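Local coordinates for putative exported protein (Bordetella parapertussis, PDB 3OCJ) that is of unknown function but has a Rossmann-like methyltransferase domain and so probably binds S-adenosylmethionine to methylate a substrate not yet identified, at residues L116-M130 and L136-D150. Residues are numbered along the deposited sequence; the frame is centred on the assembly and turned at random. Where two conformers were deposited one is given.
Sequences LRPGCVVASVPCGWM and LDYSACPGVQLVGID
Asp150 reaches across from the end of strand 145-150 to the turn after strand 121-124, where its OD2 takes the backbone N-H of Gly128 on the anti lone pair at 2.9 Å. Its CG stands anti to the backbone N (chi1 -155°), which brings OD2 also to 3.6 Å from CB of Pro126, the residue behind a cis peptide bond. The other oxygen, OD1, accepts from the backbone N of Asp152, so the carboxylate bridges two loops. Beside it, Cys127 lays CB 3.5 Å from CA of Gly148, and SG of Cys127 and SE of Met130 lie where a side chain on Gly148 would point. The two strands run parallel as neighbours in a Rossmann-like beta-alpha-beta unit with helix 131-134 in the crossover; in such methyltransferases the glycine-containing loop after the first strand and an acidic residue ending the second commonly hold the cofactor, a role that Asp150 may share. Val122 N gives a nearly straight bond (171°) to Gln145 O. On one face of the sheet, CB of Val122 meets CD2 of Leu146, whose CD1 lies 4.1 Å from the selenomethionine methyl CE of Met130; on the other, CG1 of Val121 touches CG2 of Val147. At the opposite end Leu116 crosses Tyr138 at about a right angle, CD2 of Leu116 lying 3.7 Å from CE1 of Tyr138, while CG of Leu116 packs against SG of Cys141.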
loop_
_atom_site.group_PDB
_atom_site.type_symbol
_atom_site.label_atom_id
_atom_site.label_comp_id
_atom_site.label_asym_id
_atom_site.label_seq_id
_atom_site.Cartn_x
_atom_site.Cartn_y
_atom_site.Cartn_z
ATOM N N LEU A 116 12.859 4.146 -16.481
ATOM C CA LEU A 116 13.791 3.030 -16.662
ATOM C C LEU A 116 14.757 3.320 -17.813
ATOM O O LEU A 116 14.353 3.845 -18.851
ATOM C CB LEU A 116 12.994 1.762 -16.967
ATOM C CG LEU A 116 13.512 0.386 -16.554
ATOM C CD1 LEU A 116 13.634 0.287 -15.039
ATOM C CD2 LEU A 116 12.562 -0.681 -17.087
ATOM N N ARG A 117 16.033 2.987 -17.627
ATOM C CA ARG A 117 17.039 3.065 -18.689
ATOM C C ARG A 117 17.923 1.821 -18.603
ATOM O O ARG A 117 18.008 1.194 -17.548
ATOM C CB ARG A 117 17.926 4.304 -18.522
ATOM C CG ARG A 117 17.218 5.647 -18.611
ATOM C CD ARG A 117 16.701 5.922 -20.005
ATOM N NE ARG A 117 16.166 7.279 -20.105
ATOM C CZ ARG A 117 14.913 7.608 -19.810
ATOM N NH1 ARG A 117 14.062 6.677 -19.412
ATOM N NH2 ARG A 117 14.506 8.866 -19.920
ATOM N N PRO A 118 18.615 1.476 -19.699
ATOM C CA PRO A 118 19.521 0.323 -19.647
ATOM C C PRO A 118 20.530 0.465 -18.513
ATOM O O PRO A 118 21.053 1.557 -18.291
ATOM C CB PRO A 118 20.238 0.375 -21.006
ATOM C CG PRO A 118 19.285 1.105 -21.910
ATOM C CD PRO A 118 18.583 2.109 -21.031
ATOM N N GLY A 119 20.787 -0.628 -17.798
ATOM C CA GLY A 119 21.810 -0.643 -16.768
ATOM C C GLY A 119 21.456 0.052 -15.465
ATOM O O GLY A 119 22.286 0.133 -14.555
ATOM N N CYS A 120 20.235 0.551 -15.339
ATOM C CA CYS A 120 19.891 1.264 -14.119
ATOM C C CYS A 120 19.685 0.313 -12.945
ATOM O O CYS A 120 19.372 -0.867 -13.119
ATOM C CB CYS A 120 18.680 2.177 -14.314
ATOM S SG CYS A 120 17.102 1.339 -14.480
ATOM N N VAL A 121 19.908 0.846 -11.752
ATOM C CA VAL A 121 19.691 0.105 -10.526
ATOM C C VAL A 121 18.400 0.620 -9.900
ATOM O O VAL A 121 18.278 1.810 -9.590
ATOM C CB VAL A 121 20.859 0.272 -9.547
ATOM C CG1 VAL A 121 20.584 -0.503 -8.271
ATOM C CG2 VAL A 121 22.160 -0.215 -10.188
ATOM N N VAL A 122 17.418 -0.265 -9.757
ATOM C CA VAL A 122 16.112 0.123 -9.241
ATOM C C VAL A 122 15.870 -0.598 -7.922
ATOM O O VAL A 122 15.982 -1.824 -7.839
ATOM C CB VAL A 122 14.991 -0.272 -10.218
ATOM C CG1 VAL A 122 13.652 0.269 -9.741
ATOM C CG2 VAL A 122 15.306 0.237 -11.617
ATOM N N ALA A 123 15.525 0.161 -6.890
ATOM C CA ALA A 123 15.242 -0.425 -5.580
ATOM C C ALA A 123 13.772 -0.277 -5.221
ATOM O O ALA A 123 13.144 0.710 -5.581
ATOM C CB ALA A 123 16.097 0.239 -4.518
ATOM N N SER A 124 13.229 -1.248 -4.492
ATOM C CA SER A 124 11.900 -1.127 -3.921
ATOM C C SER A 124 12.002 -1.320 -2.409
ATOM O O SER A 124 12.609 -2.294 -1.951
ATOM C CB SER A 124 10.947 -2.158 -4.532
ATOM O OG SER A 124 9.648 -2.051 -3.961
ATOM N N VAL A 125 11.402 -0.403 -1.647
ATOM C CA VAL A 125 11.558 -0.368 -0.194
ATOM C C VAL A 125 10.258 0.153 0.414
ATOM O O VAL A 125 9.949 1.334 0.264
ATOM C CB VAL A 125 12.691 0.615 0.224
ATOM C CG1 VAL A 125 12.938 0.544 1.739
ATOM C CG2 VAL A 125 13.985 0.364 -0.577
ATOM N N PRO A 126 9.472 -0.708 1.091
ATOM C CA PRO A 126 9.648 -2.151 1.289
ATOM C C PRO A 126 9.203 -2.889 0.038
ATOM O O PRO A 126 8.161 -2.551 -0.543
ATOM C CB PRO A 126 8.695 -2.445 2.447
ATOM C CG PRO A 126 7.569 -1.467 2.244
ATOM C CD PRO A 126 8.192 -0.226 1.653
ATOM N N CYS A 127 9.989 -3.866 -0.392
ATOM C CA CYS A 127 9.759 -4.460 -1.701
ATOM C C CYS A 127 8.549 -5.377 -1.793
ATOM O O CYS A 127 7.992 -5.559 -2.879
ATOM C CB CYS A 127 11.008 -5.183 -2.219
ATOM S SG CYS A 127 11.513 -6.611 -1.249
ATOM N N GLY A 128 8.133 -5.946 -0.664
ATOM C CA GLY A 128 7.089 -6.957 -0.694
ATOM C C GLY A 128 7.451 -8.030 -1.709
ATOM O O GLY A 128 8.605 -8.462 -1.784
ATOM N N TRP A 129 6.476 -8.456 -2.506
ATOM C CA TRP A 129 6.722 -9.469 -3.534
ATOM C C TRP A 129 7.242 -8.865 -4.841
ATOM O O TRP A 129 7.429 -9.585 -5.820
ATOM C CB TRP A 129 5.454 -10.283 -3.817
ATOM C CG TRP A 129 5.105 -11.258 -2.731
ATOM C CD1 TRP A 129 5.714 -11.391 -1.521
ATOM C CD2 TRP A 129 4.058 -12.237 -2.763
ATOM N NE1 TRP A 129 5.117 -12.398 -0.794
ATOM C CE2 TRP A 129 4.096 -12.931 -1.537
ATOM C CE3 TRP A 129 3.101 -12.599 -3.715
ATOM C CZ2 TRP A 129 3.211 -13.966 -1.234
ATOM C CZ3 TRP A 129 2.219 -13.629 -3.411
ATOM C CH2 TRP A 129 2.285 -14.298 -2.181
HETATM N N MSE A 130 7.455 -7.550 -4.853
HETATM C CA MSE A 130 8.020 -6.847 -6.018
HETATM C C MSE A 130 7.112 -6.864 -7.248
HETATM O O MSE A 130 7.586 -6.888 -8.389
HETATM C CB MSE A 130 9.416 -7.393 -6.351
HETATM C CG MSE A 130 10.433 -7.070 -5.268
HETATM SE SE MSE A 130 12.200 -7.814 -5.561
HETATM C CE MSE A 130 12.386 -7.318 -7.342
ATOM N N LEU A 136 7.121 -4.846 -15.208
ATOM C CA LEU A 136 7.619 -3.893 -16.199
ATOM C C LEU A 136 8.136 -4.576 -17.462
ATOM O O LEU A 136 8.406 -5.781 -17.472
ATOM C CB LEU A 136 8.717 -3.002 -15.606
ATOM C CG LEU A 136 8.378 -2.228 -14.333
ATOM C CD1 LEU A 136 9.575 -1.423 -13.846
ATOM C CD2 LEU A 136 7.175 -1.331 -14.548
ATOM N N ASP A 137 8.260 -3.794 -18.530
ATOM C CA ASP A 137 8.763 -4.288 -19.804
ATOM C C ASP A 137 10.248 -3.973 -19.878
ATOM O O ASP A 137 10.637 -2.807 -19.933
ATOM C CB ASP A 137 7.996 -3.604 -20.946
ATOM C CG ASP A 137 8.456 -4.046 -22.325
ATOM O OD1 ASP A 137 9.389 -4.868 -22.425
ATOM O OD2 ASP A 137 7.876 -3.564 -23.321
ATOM N N TYR A 138 11.082 -5.015 -19.886
ATOM C CA TYR A 138 12.531 -4.840 -19.890
ATOM C C TYR A 138 13.173 -5.044 -21.264
ATOM O O TYR A 138 14.394 -5.054 -21.380
ATOM C CB TYR A 138 13.179 -5.768 -18.850
ATOM C CG TYR A 138 12.795 -5.385 -17.434
ATOM C CD1 TYR A 138 13.450 -4.349 -16.776
ATOM C CD2 TYR A 138 11.765 -6.039 -16.761
ATOM C CE1 TYR A 138 13.097 -3.974 -15.480
ATOM C CE2 TYR A 138 11.395 -5.666 -15.464
ATOM C CZ TYR A 138 12.072 -4.636 -14.828
ATOM O OH TYR A 138 11.724 -4.255 -13.549
ATOM N N SER A 139 12.349 -5.153 -22.306
ATOM C CA SER A 139 12.829 -5.466 -23.657
ATOM C C SER A 139 13.811 -4.443 -24.237
ATOM O O SER A 139 14.626 -4.778 -25.108
ATOM C CB SER A 139 11.646 -5.655 -24.612
ATOM O OG SER A 139 10.916 -4.452 -24.776
ATOM N N ALA A 140 13.744 -3.201 -23.769
ATOM C CA ALA A 140 14.650 -2.167 -24.263
ATOM C C ALA A 140 15.548 -1.606 -23.173
ATOM O O ALA A 140 16.262 -0.621 -23.387
ATOM C CB ALA A 140 13.863 -1.041 -24.949
ATOM N N CYS A 141 15.517 -2.242 -22.004
ATOM C CA CYS A 141 16.354 -1.816 -20.886
ATOM C C CYS A 141 17.203 -2.993 -20.424
ATOM O O CYS A 141 16.994 -3.529 -19.342
ATOM C CB CYS A 141 15.518 -1.203 -19.737
ATOM S SG CYS A 141 14.790 0.386 -20.191
ATOM N N PRO A 142 18.170 -3.406 -21.258
ATOM C CA PRO A 142 19.019 -4.523 -20.827
ATOM C C PRO A 142 19.866 -4.142 -19.617
ATOM O O PRO A 142 20.203 -2.973 -19.437
ATOM C CB PRO A 142 19.919 -4.774 -22.040
ATOM C CG PRO A 142 19.893 -3.503 -22.834
ATOM C CD PRO A 142 18.532 -2.902 -22.596
ATOM N N GLY A 143 20.198 -5.123 -18.785
ATOM C CA GLY A 143 21.177 -4.909 -17.734
ATOM C C GLY A 143 20.674 -4.183 -16.506
ATOM O O GLY A 143 21.464 -3.788 -15.655
ATOM N N VAL A 144 19.365 -4.004 -16.407
ATOM C CA VAL A 144 18.785 -3.447 -15.192
ATOM C C VAL A 144 19.067 -4.364 -13.996
ATOM O O VAL A 144 18.979 -5.594 -14.100
ATOM C CB VAL A 144 17.271 -3.207 -15.359
ATOM C CG1 VAL A 144 16.625 -2.857 -14.021
ATOM C CG2 VAL A 144 17.029 -2.091 -16.392
ATOM N N GLN A 145 19.433 -3.767 -12.864
ATOM C CA GLN A 145 19.575 -4.518 -11.627
ATOM C C GLN A 145 18.455 -4.127 -10.695
ATOM O O GLN A 145 18.144 -2.943 -10.559
ATOM C CB GLN A 145 20.915 -4.226 -10.962
ATOM C CG GLN A 145 22.109 -4.545 -11.847
ATOM C CD GLN A 145 23.410 -4.052 -11.253
ATOM O OE1 GLN A 145 23.499 -3.807 -10.050
ATOM N NE2 GLN A 145 24.429 -3.906 -12.091
ATOM N N LEU A 146 17.836 -5.128 -10.080
ATOM C CA LEU A 146 16.745 -4.894 -9.139
ATOM C C LEU A 146 17.174 -5.179 -7.710
ATOM O O LEU A 146 17.827 -6.182 -7.432
ATOM C CB LEU A 146 15.534 -5.764 -9.480
ATOM C CG LEU A 146 14.950 -5.632 -10.891
ATOM C CD1 LEU A 146 13.804 -6.613 -11.095
ATOM C CD2 LEU A 146 14.504 -4.209 -11.192
ATOM N N VAL A 147 16.778 -4.298 -6.800
ATOM C CA VAL A 147 17.137 -4.455 -5.395
ATOM C C VAL A 147 15.862 -4.389 -4.566
ATOM O O VAL A 147 15.057 -3.472 -4.715
ATOM C CB VAL A 147 18.121 -3.358 -4.939
ATOM C CG1 VAL A 147 18.474 -3.526 -3.456
ATOM C CG2 VAL A 147 19.381 -3.380 -5.793
ATOM N N GLY A 148 15.654 -5.381 -3.710
ATOM C CA GLY A 148 14.487 -5.370 -2.842
ATOM C C GLY A 148 14.908 -5.337 -1.393
ATOM O O GLY A 148 15.748 -6.125 -0.977
ATOM N N ILE A 149 14.325 -4.431 -0.617
ATOM C CA ILE A 149 14.618 -4.358 0.806
ATOM C C ILE A 149 13.307 -4.529 1.557
ATOM O O ILE A 149 12.320 -3.861 1.253
ATOM C CB ILE A 149 15.256 -2.996 1.170
ATOM C CG1 ILE A 149 16.537 -2.784 0.349
ATOM C CG2 ILE A 149 15.547 -2.912 2.666
ATOM C CD1 ILE A 149 17.302 -1.532 0.721
ATOM N N ASP A 150 13.277 -5.432 2.525
ATOM C CA ASP A 150 12.069 -5.612 3.325
ATOM C C ASP A 150 12.485 -6.181 4.666
ATOM O O ASP A 150 13.473 -6.900 4.751
ATOM C CB ASP A 150 11.074 -6.541 2.611
ATOM C CG ASP A 150 9.636 -6.308 3.044
ATOM O OD1 ASP A 150 9.340 -6.454 4.246
ATOM O OD2 ASP A 150 8.782 -6.009 2.178
#